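Local coordinates for uncharacterized ATP-binding protein MJ1010 (Methanocaldococcus jannaschii DSM 2661, PDB 3BJO) that is of unknown cellular function but probably binds ATP, the crystallised fragment being its C-terminal domain, which belongs to the helix-turn-helix group of families, at residues N25-K30 with I42-I47; V33-E38 with V69-V74. All coordinates share one frame; numbering follows the deposited sequence. Where two conformers were deposited one is given.

From the N terminus the chain runs along helix 3-24 into the loop 25-30, makes the hairpin of strands 32-35 and 38-41, and enters helix 44-52. Contact 1 closes the loop around this hairpin by bringing 25-30 onto the start of that helix. Contact 2 begins inside the hairpin, at 33-38, and ends much later on helix 67-75, so the two closures cross. They meet directly: L26 and I47 of contact 1 pack against the Y72 side chain, and I42 CD1 touches both V33 CG2 and Y72 CB. Together they tie the hairpin and the loop that follows helix 3-24 to helices 44-52 and 67-75.

Contact 1: N25-K30 with I42-I47; sequences NLDYIK and IRKEDI
L26 and I47 provide the apolar part of the contact, reaching toward each other tip to tip, with CD1 of L26 3.6 Å from CD1 of I47. The same L26 methyl also lies near CG2 of I47, so it faces both branches of the isoleucine. Farther back, CB of L26 rests 3.7 Å from CG of K44, the aliphatic part of the lysine thus extending the apolar surface outward. A salt bridge follows at the rim. The K44 chain leaves with CG anti to the backbone N (chi1 -165°) and stays extended to its end, lying alongside D27 and pointing the same way; its NZ meets OD1 of D27 nearly along the C-O bond, at a short 2.5 Å. An alanine in place of K44, lacking CG and everything beyond it, would probably leave the D27 carboxylate without its mate and a gap beside CB of L26. Polar backbone atoms are joined through a water, which donates to I29 O (2.9 Å) and accepts from K44 N (3.0 Å), linking the loop to the first turn of helix 44-52. Close by, CB of K30 sits 3.2 Å from the carbonyl oxygen of I42. Within the second segment, D46 grips R43 twice: OD2 receives the R43 backbone N-H from above the carboxylate plane, and OD1 pairs with NH2 at 3.1 Å. Helix 67-75 backs the apolar side, through Y72 against L26 and both A68 and Y72 against I42. The arrangement is that of a helix N terminus, with R43 at the N-cap and D46, three residues on, accepting its backbone N-H, closed over by the loop that precedes a beta hairpin.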
loop_
_atom_site.group_PDB
_atom_site.type_symbol
_atom_site.label_atom_id
_atom_site.label_comp_id
_atom_site.label_asym_id
_atom_site.label_seq_id
_atom_site.Cartn_x
_atom_site.Cartn_y
_atom_site.Cartn_z
ATOM N N ASN A 25 6.942 7.810 -7.655
ATOM C CA ASN A 25 6.032 8.700 -8.407
ATOM C C ASN A 25 5.505 9.780 -7.484
ATOM O O ASN A 25 4.976 10.786 -7.930
ATOM C CB ASN A 25 4.830 7.882 -8.884
ATOM C CG ASN A 25 3.847 8.701 -9.718
ATOM O OD1 ASN A 25 4.203 9.259 -10.783
ATOM N ND2 ASN A 25 2.600 8.772 -9.247
ATOM N N LEU A 26 5.597 9.534 -6.182
ATOM C CA LEU A 26 5.100 10.541 -5.195
ATOM C C LEU A 26 6.103 11.622 -4.877
ATOM O O LEU A 26 5.776 12.563 -4.125
ATOM C CB LEU A 26 4.650 9.874 -3.900
ATOM C CG LEU A 26 3.629 8.750 -4.057
ATOM C CD1 LEU A 26 3.474 8.102 -2.628
ATOM C CD2 LEU A 26 2.311 9.336 -4.585
ATOM N N ASP A 27 7.321 11.522 -5.402
ATOM C CA ASP A 27 8.349 12.522 -5.067
ATOM C C ASP A 27 7.968 13.933 -5.429
ATOM O O ASP A 27 8.282 14.848 -4.692
ATOM C CB ASP A 27 9.706 12.205 -5.735
ATOM C CG ASP A 27 10.345 10.908 -5.216
ATOM O OD1 ASP A 27 9.906 10.362 -4.177
ATOM O OD2 ASP A 27 11.266 10.413 -5.882
ATOM N N TYR A 28 7.368 14.133 -6.605
ATOM C CA TYR A 28 7.044 15.486 -7.099
ATOM C C TYR A 28 5.542 15.677 -7.297
ATOM O O TYR A 28 5.129 16.563 -8.003
ATOM C CB TYR A 28 7.844 15.809 -8.393
ATOM C CG TYR A 28 9.293 15.494 -8.164
ATOM C CD1 TYR A 28 10.042 16.215 -7.232
ATOM C CD2 TYR A 28 9.883 14.414 -8.790
ATOM C CE1 TYR A 28 11.392 15.865 -6.966
ATOM C CE2 TYR A 28 11.216 14.071 -8.551
ATOM C CZ TYR A 28 11.951 14.758 -7.619
ATOM O OH TYR A 28 13.258 14.350 -7.376
ATOM N N ILE A 29 4.747 14.821 -6.671
ATOM C CA ILE A 29 3.288 14.820 -6.830
ATOM C C ILE A 29 2.637 14.700 -5.454
ATOM O O ILE A 29 3.044 13.834 -4.629
ATOM C CB ILE A 29 2.829 13.654 -7.822
ATOM C CG1 ILE A 29 3.203 14.027 -9.270
ATOM C CG2 ILE A 29 1.320 13.293 -7.659
ATOM C CD1 ILE A 29 3.168 12.851 -10.310
ATOM N N LYS A 30 1.662 15.579 -5.172
ATOM C CA LYS A 30 0.787 15.392 -4.013
ATOM C C LYS A 30 -0.577 14.941 -4.527
ATOM O O LYS A 30 -1.355 15.776 -5.029
ATOM C CB LYS A 30 0.625 16.689 -3.237
ATOM C CG LYS A 30 1.879 17.259 -2.644
ATOM C CD LYS A 30 1.543 18.647 -2.062
ATOM C CE LYS A 30 2.665 19.211 -1.175
ATOM N NZ LYS A 30 4.021 19.256 -1.836
ATOM N N ILE A 42 -2.977 14.825 -0.382
ATOM C CA ILE A 42 -2.114 14.123 0.555
ATOM C C ILE A 42 -0.694 14.130 0.024
ATOM O O ILE A 42 -0.469 14.460 -1.141
ATOM C CB ILE A 42 -2.572 12.621 0.785
ATOM C CG1 ILE A 42 -2.576 11.833 -0.528
ATOM C CG2 ILE A 42 -3.966 12.572 1.458
ATOM C CD1 ILE A 42 -2.997 10.410 -0.385
ATOM N N ARG A 43 0.224 13.696 0.890
ATOM C CA ARG A 43 1.669 13.814 0.717
ATOM C C ARG A 43 2.314 12.454 0.826
ATOM O O ARG A 43 1.843 11.589 1.571
ATOM C CB ARG A 43 2.268 14.661 1.867
ATOM C CG ARG A 43 1.762 16.043 2.001
ATOM C CD ARG A 43 2.643 16.808 3.048
ATOM N NE ARG A 43 2.342 16.301 4.405
ATOM C CZ ARG A 43 3.236 16.054 5.373
ATOM N NH1 ARG A 43 4.549 16.224 5.188
ATOM N NH2 ARG A 43 2.807 15.602 6.541
ATOM N N LYS A 44 3.422 12.288 0.112
ATOM C CA LYS A 44 4.262 11.084 0.206
ATOM C C LYS A 44 4.477 10.673 1.649
ATOM O O LYS A 44 4.345 9.494 1.988
ATOM C CB LYS A 44 5.628 11.313 -0.406
ATOM C CG LYS A 44 6.354 9.966 -0.648
ATOM C CD LYS A 44 7.715 10.144 -1.272
ATOM C CE LYS A 44 8.377 8.778 -1.498
ATOM N NZ LYS A 44 9.743 8.918 -2.120
ATOM N N GLU A 45 4.809 11.642 2.499
ATOM C CA GLU A 45 5.122 11.347 3.896
ATOM C C GLU A 45 3.966 10.609 4.563
ATOM O O GLU A 45 4.186 9.709 5.307
ATOM C CB GLU A 45 5.474 12.627 4.690
ATOM C CG GLU A 45 6.517 13.524 4.036
ATOM C CD GLU A 45 5.960 14.308 2.839
ATOM O OE1 GLU A 45 5.288 15.327 3.039
ATOM O OE2 GLU A 45 6.202 13.918 1.699
ATOM N N ASP A 46 2.731 11.028 4.291
ATOM C CA ASP A 46 1.542 10.453 4.934
ATOM C C ASP A 46 1.348 8.998 4.463
ATOM O O ASP A 46 0.935 8.087 5.227
ATOM C CB ASP A 46 0.260 11.252 4.542
ATOM C CG ASP A 46 0.345 12.777 4.854
ATOM O OD1 ASP A 46 1.078 13.144 5.824
ATOM O OD2 ASP A 46 -0.307 13.590 4.090
ATOM N N ILE A 47 1.612 8.804 3.178
ATOM C CA ILE A 47 1.468 7.508 2.553
ATOM C C ILE A 47 2.487 6.491 3.147
ATOM O O ILE A 47 2.122 5.352 3.483
ATOM C CB ILE A 47 1.621 7.677 1.011
ATOM C CG1 ILE A 47 0.339 8.321 0.449
ATOM C CG2 ILE A 47 1.862 6.289 0.327
ATOM C CD1 ILE A 47 0.485 9.115 -0.868
HETATM O O HOH W 1 4.137 14.275 -1.993
#

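Contact 2: V33-E38 with V69-V74; sequences VNIEEE and VYVYLV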
loop_
_atom_site.group_PDB
_atom_site.type_symbol
_atom_site.label_atom_id
_atom_site.label_comp_id
_atom_site.label_asym_id
_atom_site.label_seq_id
_atom_site.Cartn_x
_atom_site.Cartn_y
_atom_site.Cartn_z
ATOM N N VAL A 33 -7.114 13.254 -3.860
ATOM C CA VAL A 33 -8.028 12.125 -3.645
ATOM C C VAL A 33 -9.491 12.593 -3.629
ATOM O O VAL A 33 -9.867 13.488 -2.867
ATOM C CB VAL A 33 -7.717 11.448 -2.258
ATOM C CG1 VAL A 33 -8.395 10.090 -2.157
ATOM C CG2 VAL A 33 -6.194 11.304 -2.041
ATOM N N ASN A 34 -10.305 11.963 -4.461
ATOM C CA ASN A 34 -11.748 12.234 -4.555
ATOM C C ASN A 34 -12.538 11.325 -3.614
ATOM O O ASN A 34 -12.448 10.096 -3.713
ATOM C CB ASN A 34 -12.236 11.994 -6.000
ATOM C CG ASN A 34 -11.726 13.050 -6.984
ATOM O OD1 ASN A 34 -11.024 13.994 -6.608
ATOM N ND2 ASN A 34 -12.104 12.908 -8.243
ATOM N N ILE A 35 -13.273 11.923 -2.683
ATOM C CA ILE A 35 -14.167 11.163 -1.808
ATOM C C ILE A 35 -15.527 11.856 -1.862
ATOM O O ILE A 35 -15.783 12.852 -1.143
ATOM C CB ILE A 35 -13.622 11.040 -0.343
ATOM C CG1 ILE A 35 -12.266 10.323 -0.330
ATOM C CG2 ILE A 35 -14.643 10.295 0.546
ATOM C CD1 ILE A 35 -11.515 10.516 0.931
ATOM N N GLU A 36 -16.384 11.333 -2.753
ATOM C CA GLU A 36 -17.636 11.973 -3.095
ATOM C C GLU A 36 -17.322 13.402 -3.496
ATOM O O GLU A 36 -16.595 13.651 -4.441
ATOM C CB GLU A 36 -18.624 11.967 -1.916
ATOM C CG GLU A 36 -19.445 10.688 -1.744
ATOM C CD GLU A 36 -18.635 9.563 -1.100
ATOM O OE1 GLU A 36 -18.249 9.715 0.102
ATOM O OE2 GLU A 36 -18.412 8.533 -1.806
ATOM N N GLU A 37 -17.822 14.340 -2.716
ATOM C CA GLU A 37 -17.715 15.722 -3.070
ATOM C C GLU A 37 -16.375 16.323 -2.639
ATOM O O GLU A 37 -16.002 17.391 -3.126
ATOM C CB GLU A 37 -18.934 16.464 -2.525
ATOM C CG GLU A 37 -20.205 16.095 -3.352
ATOM C CD GLU A 37 -21.524 16.041 -2.545
ATOM O OE1 GLU A 37 -21.771 16.928 -1.660
ATOM O OE2 GLU A 37 -22.324 15.103 -2.830
ATOM N N GLU A 38 -15.646 15.607 -1.771
ATOM C CA GLU A 38 -14.361 16.057 -1.220
ATOM C C GLU A 38 -13.230 15.838 -2.190
ATOM O O GLU A 38 -13.132 14.794 -2.829
ATOM C CB GLU A 38 -13.996 15.299 0.044
ATOM C CG GLU A 38 -14.890 15.544 1.248
ATOM C CD GLU A 38 -14.503 14.661 2.431
ATOM O OE1 GLU A 38 -13.902 13.579 2.223
ATOM O OE2 GLU A 38 -14.846 15.015 3.569
ATOM N N VAL A 69 -5.899 9.071 2.876
ATOM C CA VAL A 69 -4.685 8.257 2.633
ATOM C C VAL A 69 -5.042 6.805 2.306
ATOM O O VAL A 69 -4.591 6.261 1.298
ATOM C CB VAL A 69 -3.685 8.304 3.813
ATOM C CG1 VAL A 69 -2.503 7.313 3.529
ATOM C CG2 VAL A 69 -3.194 9.714 4.059
ATOM N N TYR A 70 -5.877 6.154 3.123
ATOM C CA TYR A 70 -6.150 4.764 2.783
ATOM C C TYR A 70 -7.057 4.596 1.554
ATOM O O TYR A 70 -6.954 3.580 0.851
ATOM C CB TYR A 70 -6.569 3.910 4.010
ATOM C CG TYR A 70 -7.963 4.171 4.610
ATOM C CD1 TYR A 70 -8.107 4.750 5.894
ATOM C CD2 TYR A 70 -9.094 3.790 3.927
ATOM C CE1 TYR A 70 -9.391 4.952 6.451
ATOM C CE2 TYR A 70 -10.365 3.977 4.454
ATOM C CZ TYR A 70 -10.505 4.563 5.700
ATOM O OH TYR A 70 -11.763 4.756 6.153
ATOM N N VAL A 71 -7.969 5.546 1.304
ATOM C CA VAL A 71 -8.750 5.519 0.040
ATOM C C VAL A 71 -7.815 5.555 -1.191
ATOM O O VAL A 71 -8.016 4.813 -2.158
ATOM C CB VAL A 71 -9.767 6.646 -0.035
ATOM C CG1 VAL A 71 -10.251 6.884 -1.503
ATOM C CG2 VAL A 71 -10.967 6.313 0.863
ATOM N N TYR A 72 -6.792 6.414 -1.142
ATOM C CA TYR A 72 -5.808 6.465 -2.228
ATOM C C TYR A 72 -5.133 5.101 -2.372
ATOM O O TYR A 72 -4.997 4.593 -3.477
ATOM C CB TYR A 72 -4.785 7.602 -1.964
ATOM C CG TYR A 72 -3.671 7.730 -3.002
ATOM C CD1 TYR A 72 -3.908 8.297 -4.249
ATOM C CD2 TYR A 72 -2.390 7.258 -2.734
ATOM C CE1 TYR A 72 -2.863 8.399 -5.218
ATOM C CE2 TYR A 72 -1.361 7.350 -3.685
ATOM C CZ TYR A 72 -1.619 7.922 -4.909
ATOM O OH TYR A 72 -0.606 7.976 -5.825
ATOM N N LEU A 73 -4.737 4.494 -1.244
ATOM C CA LEU A 73 -3.952 3.247 -1.270
ATOM C C LEU A 73 -4.811 2.048 -1.730
ATOM O O LEU A 73 -4.306 1.094 -2.300
ATOM C CB LEU A 73 -3.376 2.964 0.122
ATOM C CG LEU A 73 -2.247 3.900 0.618
ATOM C CD1 LEU A 73 -1.950 3.660 2.109
ATOM C CD2 LEU A 73 -1.000 3.618 -0.177
ATOM N N VAL A 74 -6.121 2.123 -1.482
ATOM C CA VAL A 74 -7.056 1.146 -2.022
ATOM C C VAL A 74 -7.251 1.401 -3.517
ATOM O O VAL A 74 -7.158 0.487 -4.306
ATOM C CB VAL A 74 -8.414 1.141 -1.236
ATOM C CG1 VAL A 74 -9.444 0.159 -1.909
ATOM C CG2 VAL A 74 -8.153 0.741 0.217
#
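V33 turns both of its methyls onto helix 67-75. CG1, anti to the backbone N (chi1 -166°), comes 3.8 Å from CG1 of V71, while CG2 reaches CB of Y72 at 4.0 Å, the valine and tyrosine side chains crossing at about a right angle. The CB of N34 points away from the helix. I35 approaches with CG1, which stands 4.2 Å from the same V71 methyl, so that CG1 of V71 rests against both V33 and I35, on one face of the strand. Beyond I35 the chain reverses in a type II' beta turn through E36 and E37, E36 having a positive phi of 53°; two backbone bonds, I35 N to E38 O (2.9 Å) and E38 N to I35 O (2.8 Å), close this tight hairpin. The segment axes of strand 33-35 and helix 69-74 approach to 8.6 Å at 104°, strand laid across helix. On its sheet side V33 is bonded through its backbone to I40 of strand 38-41, whereas the helix turns Y72 and L73 to I47 of helix 44-52 and Y70 and V74 to L88 of strand 87-90, so that it links the hairpin to both.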